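Local coordinates for protein peptidoglycan-N-acetylmuramic acid deacetylase PdaA (Bacillus subtilis, PDB 1NY1) that removes the acetyl group from N-acetylmuramic acid residues of peptidoglycan, a step toward the muramic delta-lactam of the spore cortex needed for germination, at residues Asp33-Gly38 and Asp228-Lys233; Asp135-Arg140 and Leu157-Val162. One frame throughout, in Å; residues are numbered along the deposited sequence.

Contact 1: Asp33-Gly38 and Asp228-Lys233; sequences DAFYLG and DLMFEK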
ATOM      1  N   ASP A  33     -14.121   4.644  -7.690  1.00 26.47           N
ATOM      2  CA  ASP A  33     -13.882   4.675  -6.247  1.00 27.62           C
ATOM      3  C   ASP A  33     -12.439   4.471  -5.795  1.00 26.03           C
ATOM      4  O   ASP A  33     -12.189   4.300  -4.602  1.00 28.35           O
ATOM      5  CB  ASP A  33     -14.760   3.636  -5.542  1.00 30.86           C
ATOM      6  CG  ASP A  33     -16.236   3.911  -5.714  1.00 33.70           C
ATOM      7  OD1 ASP A  33     -16.656   5.065  -5.476  1.00 35.89           O
ATOM      8  OD2 ASP A  33     -16.975   2.972  -6.080  1.00 35.39           O
ATOM      9  N   ALA A  34     -11.492   4.481  -6.725  1.00 23.01           N
ATOM     10  CA  ALA A  34     -10.091   4.304  -6.354  1.00 20.34           C
ATOM     11  C   ALA A  34      -9.599   5.609  -5.733  1.00 19.29           C
ATOM     12  O   ALA A  34     -10.161   6.669  -5.998  1.00 18.15           O
ATOM     13  CB  ALA A  34      -9.262   3.960  -7.584  1.00 19.32           C
ATOM     14  N   PHE A  35      -8.563   5.543  -4.903  1.00 16.55           N
ATOM     15  CA  PHE A  35      -8.044   6.760  -4.280  1.00 16.11           C
ATOM     16  C   PHE A  35      -6.554   6.676  -4.006  1.00 15.12           C
ATOM     17  O   PHE A  35      -5.967   5.593  -4.045  1.00 11.96           O
ATOM     18  CB  PHE A  35      -8.798   7.049  -2.975  1.00 18.04           C
ATOM     19  CG  PHE A  35      -8.777   5.910  -1.999  1.00 19.62           C
ATOM     20  CD1 PHE A  35      -7.686   5.712  -1.157  1.00 20.92           C
ATOM     21  CD2 PHE A  35      -9.834   5.009  -1.949  1.00 20.85           C
ATOM     22  CE1 PHE A  35      -7.647   4.629  -0.281  1.00 20.16           C
ATOM     23  CE2 PHE A  35      -9.807   3.922  -1.079  1.00 21.14           C
ATOM     24  CZ  PHE A  35      -8.709   3.731  -0.243  1.00 21.95           C
ATOM     25  N   TYR A  36      -5.940   7.824  -3.742  1.00 14.35           N
ATOM     26  CA  TYR A  36      -4.512   7.864  -3.442  1.00 13.41           C
ATOM     27  C   TYR A  36      -4.243   8.735  -2.225  1.00 12.15           C
ATOM     28  O   TYR A  36      -3.106   8.859  -1.775  1.00 13.02           O
ATOM     29  CB  TYR A  36      -3.712   8.378  -4.637  1.00 14.70           C
ATOM     30  CG  TYR A  36      -4.093   9.750  -5.157  1.00 14.97           C
ATOM     31  CD1 TYR A  36      -5.166   9.910  -6.030  1.00 15.75           C
ATOM     32  CD2 TYR A  36      -3.319  10.869  -4.851  1.00 16.48           C
ATOM     33  CE1 TYR A  36      -5.454  11.149  -6.602  1.00 15.48           C
ATOM     34  CE2 TYR A  36      -3.596  12.118  -5.416  1.00 15.98           C
ATOM     35  CZ  TYR A  36      -4.658  12.247  -6.294  1.00 17.98           C
ATOM     36  OH  TYR A  36      -4.906  13.459  -6.889  1.00 17.41           O
ATOM     37  N   LEU A  37      -5.309   9.327  -1.695  1.00 12.13           N
ATOM     38  CA  LEU A  37      -5.229  10.169  -0.512  1.00 11.10           C
ATOM     39  C   LEU A  37      -6.385   9.857   0.428  1.00 12.78           C
ATOM     40  O   LEU A  37      -7.436   9.379  -0.001  1.00 12.56           O
ATOM     41  CB  LEU A  37      -5.294  11.651  -0.897  1.00 12.09           C
ATOM     42  CG  LEU A  37      -4.065  12.287  -1.548  1.00 12.83           C
ATOM     43  CD1 LEU A  37      -4.458  13.607  -2.197  1.00 13.73           C
ATOM     44  CD2 LEU A  37      -2.976  12.499  -0.505  1.00 14.41           C
ATOM     45  N   GLY A  38      -6.174  10.144   1.710  1.00 11.72           N
ATOM     46  CA  GLY A  38      -7.200   9.936   2.714  1.00 12.64           C
ATOM     47  C   GLY A  38      -7.787  11.299   3.033  1.00 15.31           C
ATOM     48  O   GLY A  38      -7.957  12.121   2.131  1.00 15.52           O
ATOM     49  N   ASP A 228      -9.792   2.407   8.352  1.00 12.75           N
ATOM     50  CA  ASP A 228     -10.272   3.614   9.026  1.00 12.76           C
ATOM     51  C   ASP A 228     -10.604   4.655   7.967  1.00 11.38           C
ATOM     52  O   ASP A 228     -11.616   5.352   8.053  1.00 12.26           O
ATOM     53  CB  ASP A 228      -9.215   4.204   9.971  1.00 13.11           C
ATOM     54  CG  ASP A 228      -8.809   3.248  11.082  1.00 14.94           C
ATOM     55  OD1 ASP A 228      -9.655   2.439  11.519  1.00 15.89           O
ATOM     56  OD2 ASP A 228      -7.647   3.325  11.529  1.00 14.57           O
ATOM     57  N   LEU A 229      -9.733   4.766   6.973  1.00 12.35           N
ATOM     58  CA  LEU A 229      -9.930   5.717   5.888  1.00 11.96           C
ATOM     59  C   LEU A 229     -11.284   5.467   5.235  1.00 13.05           C
ATOM     60  O   LEU A 229     -12.078   6.390   5.054  1.00 14.00           O
ATOM     61  CB  LEU A 229      -8.808   5.565   4.856  1.00 13.61           C
ATOM     62  CG  LEU A 229      -8.679   6.608   3.743  1.00 13.65           C
ATOM     63  CD1 LEU A 229      -7.282   6.519   3.148  1.00 13.13           C
ATOM     64  CD2 LEU A 229      -9.738   6.395   2.670  1.00 14.37           C
HETATM   65  N   MSE A 230     -11.544   4.210   4.892  1.00 13.28           N
HETATM   66  CA  MSE A 230     -12.801   3.842   4.248  1.00 15.01           C
HETATM   67  C   MSE A 230     -14.004   4.146   5.142  1.00 15.92           C
HETATM   68  O   MSE A 230     -14.982   4.749   4.700  1.00 13.61           O
HETATM   69  CB  MSE A 230     -12.795   2.354   3.894  1.00 16.98           C
HETATM   70  CG  MSE A 230     -11.861   1.976   2.758  1.00 19.10           C
HETATM   71 SE   MSE A 230     -12.423   2.724   1.076  1.00 20.40          SE
HETATM   72  CE  MSE A 230     -13.971   1.615   0.753  1.00 24.10           C
ATOM     73  N   PHE A 231     -13.921   3.729   6.400  1.00 15.83           N
ATOM     74  CA  PHE A 231     -15.010   3.944   7.348  1.00 17.36           C
ATOM     75  C   PHE A 231     -15.364   5.412   7.547  1.00 18.68           C
ATOM     76  O   PHE A 231     -16.524   5.806   7.418  1.00 18.96           O
ATOM     77  CB  PHE A 231     -14.653   3.340   8.705  1.00 17.89           C
ATOM     78  CG  PHE A 231     -15.664   3.629   9.777  1.00 18.63           C
ATOM     79  CD1 PHE A 231     -16.938   3.072   9.718  1.00 19.81           C
ATOM     80  CD2 PHE A 231     -15.342   4.457  10.846  1.00 20.15           C
ATOM     81  CE1 PHE A 231     -17.878   3.336  10.708  1.00 20.46           C
ATOM     82  CE2 PHE A 231     -16.273   4.730  11.842  1.00 20.99           C
ATOM     83  CZ  PHE A 231     -17.545   4.168  11.774  1.00 20.53           C
ATOM     84  N   GLU A 232     -14.359   6.216   7.873  1.00 18.19           N
ATOM     85  CA  GLU A 232     -14.569   7.635   8.121  1.00 19.57           C
ATOM     86  C   GLU A 232     -15.066   8.384   6.892  1.00 22.16           C
ATOM     87  O   GLU A 232     -15.774   9.387   7.011  1.00 23.10           O
ATOM     88  CB  GLU A 232     -13.275   8.257   8.647  1.00 20.96           C
ATOM     89  CG  GLU A 232     -12.824   7.637   9.965  1.00 22.42           C
ATOM     90  CD  GLU A 232     -11.538   8.234  10.497  1.00 24.77           C
ATOM     91  OE1 GLU A 232     -11.089   7.803  11.581  1.00 25.39           O
ATOM     92  OE2 GLU A 232     -10.975   9.128   9.832  1.00 25.42           O
ATOM     93  N   LYS A 233     -14.706   7.886   5.713  1.00 21.51           N
ATOM     94  CA  LYS A 233     -15.123   8.502   4.463  1.00 24.27           C
ATOM     95  C   LYS A 233     -16.599   8.204   4.202  1.00 24.93           C
ATOM     96  O   LYS A 233     -17.275   8.943   3.484  1.00 25.75           O
ATOM     97  CB  LYS A 233     -14.259   7.981   3.308  1.00 25.98           C
ATOM     98  CG  LYS A 233     -14.514   8.684   1.985  1.00 28.94           C
ATOM     99  CD  LYS A 233     -13.484   8.318   0.916  1.00 27.91           C
ATOM    100  CE  LYS A 233     -13.651   6.893   0.387  1.00 29.76           C
ATOM    101  NZ  LYS A 233     -13.059   5.851   1.267  1.00 31.45           N
TER
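Phe35 and Leu229 bury the most surface here, and their side chains meet tip to tip. Phe35 sits in the loop between helix 23-31 and strand 44-51. Leu229 belongs to the C-terminal helix 226-234. The Phe35 ring carbon CG lies in the crowded position between the backbone N and the carbonyl carbon (chi1 55°), and the ring points at the helix. Leu229 CD2 stands over one face of that ring, offset toward its rim, in a CH-pi contact 4.2 Å from the centroid. Its other methyl, Leu229 CD1, touches Phe35 CE1 at 3.9 Å. The same methyl presses on Gly38 CA at 3.4 Å, where a beta carbon on Gly38 would clash with it. Met230, a selenomethionine, adds a Met-aromatic contact. Its chain bends at chi2 and chi3 and brings SE, which stands where methionine has sulfur, obliquely to within 3.6 Å of Phe35 CE2. Behind these groups, Phe35 and Leu229 both rest on Ile195 of strand 194-198, so the loop and the helix share one patch of the central sheet. An alanine in place of Phe35 would remove the ring and would probably loosen the seat of both Leu229 and Met230. The contact is mostly apolar and depends on shape and van der Waals contact. Lys233 NZ lies at its margin near the ring, with no partner in the model.

Contact 2: Asp135-Arg140 and Leu157-Val162; sequences DNLYLR and LGYQTV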
ATOM      1  N   ASP A 135      -9.743 -10.020   5.004  1.00 14.27           N
ATOM      2  CA  ASP A 135      -9.906  -8.577   5.108  1.00 14.74           C
ATOM      3  C   ASP A 135     -10.797  -8.032   4.017  1.00 14.55           C
ATOM      4  O   ASP A 135     -11.142  -8.740   3.070  1.00 14.02           O
ATOM      5  CB  ASP A 135      -8.546  -7.888   4.969  1.00 14.48           C
ATOM      6  CG  ASP A 135      -7.694  -8.014   6.204  1.00 14.62           C
ATOM      7  OD1 ASP A 135      -6.635  -8.676   6.141  1.00 14.39           O
ATOM      8  OD2 ASP A 135      -8.084  -7.433   7.238  1.00 17.83           O
ATOM      9  N   ASN A 136     -11.154  -6.760   4.144  1.00 15.13           N
ATOM     10  CA  ASN A 136     -11.941  -6.125   3.105  1.00 14.85           C
ATOM     11  C   ASN A 136     -11.037  -6.207   1.881  1.00 15.40           C
ATOM     12  O   ASN A 136      -9.812  -6.269   2.014  1.00 14.27           O
ATOM     13  CB  ASN A 136     -12.244  -4.667   3.457  1.00 14.42           C
ATOM     14  CG  ASN A 136     -13.215  -4.543   4.614  1.00 16.60           C
ATOM     15  OD1 ASN A 136     -14.233  -5.240   4.661  1.00 15.84           O
ATOM     16  ND2 ASN A 136     -12.917  -3.646   5.549  1.00 16.26           N
ATOM     17  N   LEU A 137     -11.652  -6.218   0.704  1.00 14.01           N
ATOM     18  CA  LEU A 137     -10.950  -6.329  -0.575  1.00 16.10           C
ATOM     19  C   LEU A 137     -10.224  -5.069  -1.036  1.00 13.39           C
ATOM     20  O   LEU A 137     -10.853  -4.123  -1.504  1.00 13.52           O
ATOM     21  CB  LEU A 137     -11.942  -6.739  -1.670  1.00 16.14           C
ATOM     22  CG  LEU A 137     -12.739  -8.031  -1.467  1.00 20.89           C
ATOM     23  CD1 LEU A 137     -13.631  -8.307  -2.682  1.00 21.75           C
ATOM     24  CD2 LEU A 137     -11.776  -9.162  -1.253  1.00 22.30           C
ATOM     25  N   TYR A 138      -8.900  -5.073  -0.919  1.00 13.29           N
ATOM     26  CA  TYR A 138      -8.078  -3.945  -1.348  1.00 11.31           C
ATOM     27  C   TYR A 138      -7.082  -4.430  -2.374  1.00 11.67           C
ATOM     28  O   TYR A 138      -6.516  -5.511  -2.236  1.00 12.88           O
ATOM     29  CB  TYR A 138      -7.314  -3.354  -0.171  1.00 11.82           C
ATOM     30  CG  TYR A 138      -8.214  -2.713   0.839  1.00  9.55           C
ATOM     31  CD1 TYR A 138      -9.050  -1.658   0.474  1.00 11.47           C
ATOM     32  CD2 TYR A 138      -8.261  -3.178   2.150  1.00 11.53           C
ATOM     33  CE1 TYR A 138      -9.916  -1.083   1.392  1.00 11.67           C
ATOM     34  CE2 TYR A 138      -9.122  -2.607   3.076  1.00 12.52           C
ATOM     35  CZ  TYR A 138      -9.948  -1.562   2.688  1.00 13.77           C
ATOM     36  OH  TYR A 138     -10.817  -0.998   3.592  1.00 14.13           O
ATOM     37  N   LEU A 139      -6.856  -3.620  -3.398  1.00 10.77           N
ATOM     38  CA  LEU A 139      -5.928  -3.995  -4.440  1.00 13.99           C
ATOM     39  C   LEU A 139      -4.969  -2.891  -4.814  1.00 13.00           C
ATOM     40  O   LEU A 139      -5.312  -1.710  -4.799  1.00 13.05           O
ATOM     41  CB  LEU A 139      -6.694  -4.414  -5.695  1.00 14.35           C
ATOM     42  CG  LEU A 139      -5.862  -4.552  -6.975  1.00 18.18           C
ATOM     43  CD1 LEU A 139      -4.852  -5.679  -6.812  1.00 17.87           C
ATOM     44  CD2 LEU A 139      -6.777  -4.820  -8.159  1.00 18.22           C
ATOM     45  N   ARG A 140      -3.750  -3.291  -5.141  1.00 14.31           N
ATOM     46  CA  ARG A 140      -2.755  -2.351  -5.606  1.00 15.11           C
ATOM     47  C   ARG A 140      -2.227  -2.999  -6.875  1.00 16.55           C
ATOM     48  O   ARG A 140      -1.626  -4.073  -6.833  1.00 15.09           O
ATOM     49  CB  ARG A 140      -1.637  -2.159  -4.590  1.00 17.71           C
ATOM     50  CG  ARG A 140      -0.609  -1.160  -5.088  1.00 19.94           C
ATOM     51  CD  ARG A 140       0.193  -0.575  -3.958  1.00 18.89           C
ATOM     52  NE  ARG A 140      -0.544   0.439  -3.212  1.00 18.39           N
ATOM     53  CZ  ARG A 140      -0.206   0.829  -1.988  1.00 15.83           C
ATOM     54  NH1 ARG A 140       0.845   0.276  -1.394  1.00 12.52           N
ATOM     55  NH2 ARG A 140      -0.894   1.779  -1.373  1.00 13.65           N
ATOM     56  N   LEU A 157     -15.367  -7.021  -9.215  1.00 22.55           N
ATOM     57  CA  LEU A 157     -15.005  -8.135  -8.350  1.00 22.34           C
ATOM     58  C   LEU A 157     -15.042  -7.745  -6.874  1.00 21.88           C
ATOM     59  O   LEU A 157     -14.682  -8.541  -6.004  1.00 22.54           O
ATOM     60  CB  LEU A 157     -13.609  -8.645  -8.711  1.00 23.42           C
ATOM     61  CG  LEU A 157     -13.465  -9.249 -10.111  1.00 23.69           C
ATOM     62  CD1 LEU A 157     -12.025  -9.664 -10.343  1.00 22.80           C
ATOM     63  CD2 LEU A 157     -14.391 -10.444 -10.244  1.00 24.41           C
ATOM     64  N   GLY A 158     -15.467  -6.514  -6.603  1.00 21.59           N
ATOM     65  CA  GLY A 158     -15.563  -6.035  -5.236  1.00 19.93           C
ATOM     66  C   GLY A 158     -14.287  -5.454  -4.661  1.00 19.95           C
ATOM     67  O   GLY A 158     -14.196  -5.226  -3.454  1.00 17.46           O
ATOM     68  N   TYR A 159     -13.305  -5.198  -5.516  1.00 19.14           N
ATOM     69  CA  TYR A 159     -12.038  -4.648  -5.055  1.00 18.50           C
ATOM     70  C   TYR A 159     -11.950  -3.136  -5.074  1.00 18.60           C
ATOM     71  O   TYR A 159     -12.420  -2.468  -5.997  1.00 18.89           O
ATOM     72  CB  TYR A 159     -10.879  -5.221  -5.876  1.00 18.34           C
ATOM     73  CG  TYR A 159     -10.460  -6.599  -5.443  1.00 17.25           C
ATOM     74  CD1 TYR A 159      -9.577  -6.773  -4.372  1.00 15.35           C
ATOM     75  CD2 TYR A 159     -10.959  -7.736  -6.080  1.00 16.40           C
ATOM     76  CE1 TYR A 159      -9.204  -8.043  -3.948  1.00 14.22           C
ATOM     77  CE2 TYR A 159     -10.592  -9.013  -5.657  1.00 16.30           C
ATOM     78  CZ  TYR A 159      -9.718  -9.160  -4.595  1.00 16.92           C
ATOM     79  OH  TYR A 159      -9.355 -10.420  -4.169  1.00 20.31           O
ATOM     80  N   GLN A 160     -11.339  -2.614  -4.022  1.00 17.17           N
ATOM     81  CA  GLN A 160     -11.119  -1.192  -3.875  1.00 19.03           C
ATOM     82  C   GLN A 160      -9.650  -1.025  -4.250  1.00 16.77           C
ATOM     83  O   GLN A 160      -8.783  -1.629  -3.622  1.00 16.59           O
ATOM     84  CB  GLN A 160     -11.327  -0.785  -2.419  1.00 22.38           C
ATOM     85  CG  GLN A 160     -11.406   0.699  -2.212  1.00 28.27           C
ATOM     86  CD  GLN A 160     -12.738   1.260  -2.648  1.00 28.71           C
ATOM     87  OE1 GLN A 160     -12.864   2.453  -2.898  1.00 32.42           O
ATOM     88  NE2 GLN A 160     -13.748   0.398  -2.732  1.00 33.25           N
ATOM     89  N   THR A 161      -9.367  -0.236  -5.281  1.00 15.18           N
ATOM     90  CA  THR A 161      -7.983  -0.037  -5.692  1.00 14.03           C
ATOM     91  C   THR A 161      -7.359   1.098  -4.893  1.00 14.34           C
ATOM     92  O   THR A 161      -7.899   2.202  -4.837  1.00 14.62           O
ATOM     93  CB  THR A 161      -7.889   0.248  -7.206  1.00 16.40           C
ATOM     94  OG1 THR A 161      -8.298  -0.921  -7.925  1.00 15.59           O
ATOM     95  CG2 THR A 161      -6.458   0.601  -7.607  1.00 15.31           C
ATOM     96  N   VAL A 162      -6.218   0.810  -4.273  1.00 12.77           N
ATOM     97  CA  VAL A 162      -5.523   1.779  -3.438  1.00 11.21           C
ATOM     98  C   VAL A 162      -4.173   2.182  -4.025  1.00 11.53           C
ATOM     99  O   VAL A 162      -3.282   1.344  -4.187  1.00  9.58           O
ATOM    100  CB  VAL A 162      -5.289   1.191  -2.021  1.00 10.82           C
ATOM    101  CG1 VAL A 162      -4.653   2.230  -1.117  1.00 12.15           C
ATOM    102  CG2 VAL A 162      -6.606   0.692  -1.437  1.00 11.38           C
TER
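Arg140 starts extended, with CG anti to the backbone N (chi1 -179°), and then bends at chi3 (-77°), which turns its guanidinium toward the neighbouring strand's end, at Val162. Tyr159 has CG anti to its carbonyl carbon (chi1 -80°), and one face of its ring is covered by Leu137. The two segments form a short parallel pair, strands 138-139 and 160-161, joined through helix 148-156 in a beta-alpha-beta crossover of the NodB homology domain. Three backbone bonds hold the pair. Gln160 N donates to Leu137 O at 3.0 Å, and Leu139 N to Gln160 O at 2.8 Å. The straightest is Val162 N to Leu139 O, at 2.7 Å and nearly along the C=O axis.

Side chains alternate across the pair. Tyr138 and Gln160 lie side by side on one face, where Tyr138 CD1 meets Gln160 CB at 3.8 Å; the Tyr138 hydroxyl bonds to Asp227. Leu139 and Thr161 share the other face, against helix 148-156. At the entry to the strands, Leu137 crosses Tyr159 at about a right angle, and Leu137 CB makes a CH-pi contact over the ring face. Tyr159 OH is bonded to Asn124. Gly158, with positive phi, ends the preceding helix in a Schellman motif.

Arg140 also forms a salt bridge through NH1 to Asp50, the probable proton acceptor, while NH2 bonds to Phe163 O. These bonds fix the guanidinium's rotation, and its positive charge would probably favour the ionised form of Asp50. Arg140 NE completes the grip with a 3.0 Å bond to Val162 O, which lies near the guanidinium plane.

Contacts 1 and 2 have centres about 12 Å apart and touch around strand 160-161 and Tyr138. The long-range pairing of contact 1 spans the chain that includes both segments of contact 2. Met230 joins them: its CG lies 3.3 Å from Tyr138 OH, and it also packs on Gln160. The loop also comes close, with Ala34 CB 3.5 Å from Thr161 O. Phe35 touches Gln160 and Val162 as well. The two contacts differ in their relation to the active site. Contact 1 lies away from it. Contact 2 reaches it through Arg140, whose side chain is, between nearest atoms, about 3 Å from that of Asp50 and about 4 Å from that of the metal ligand His101.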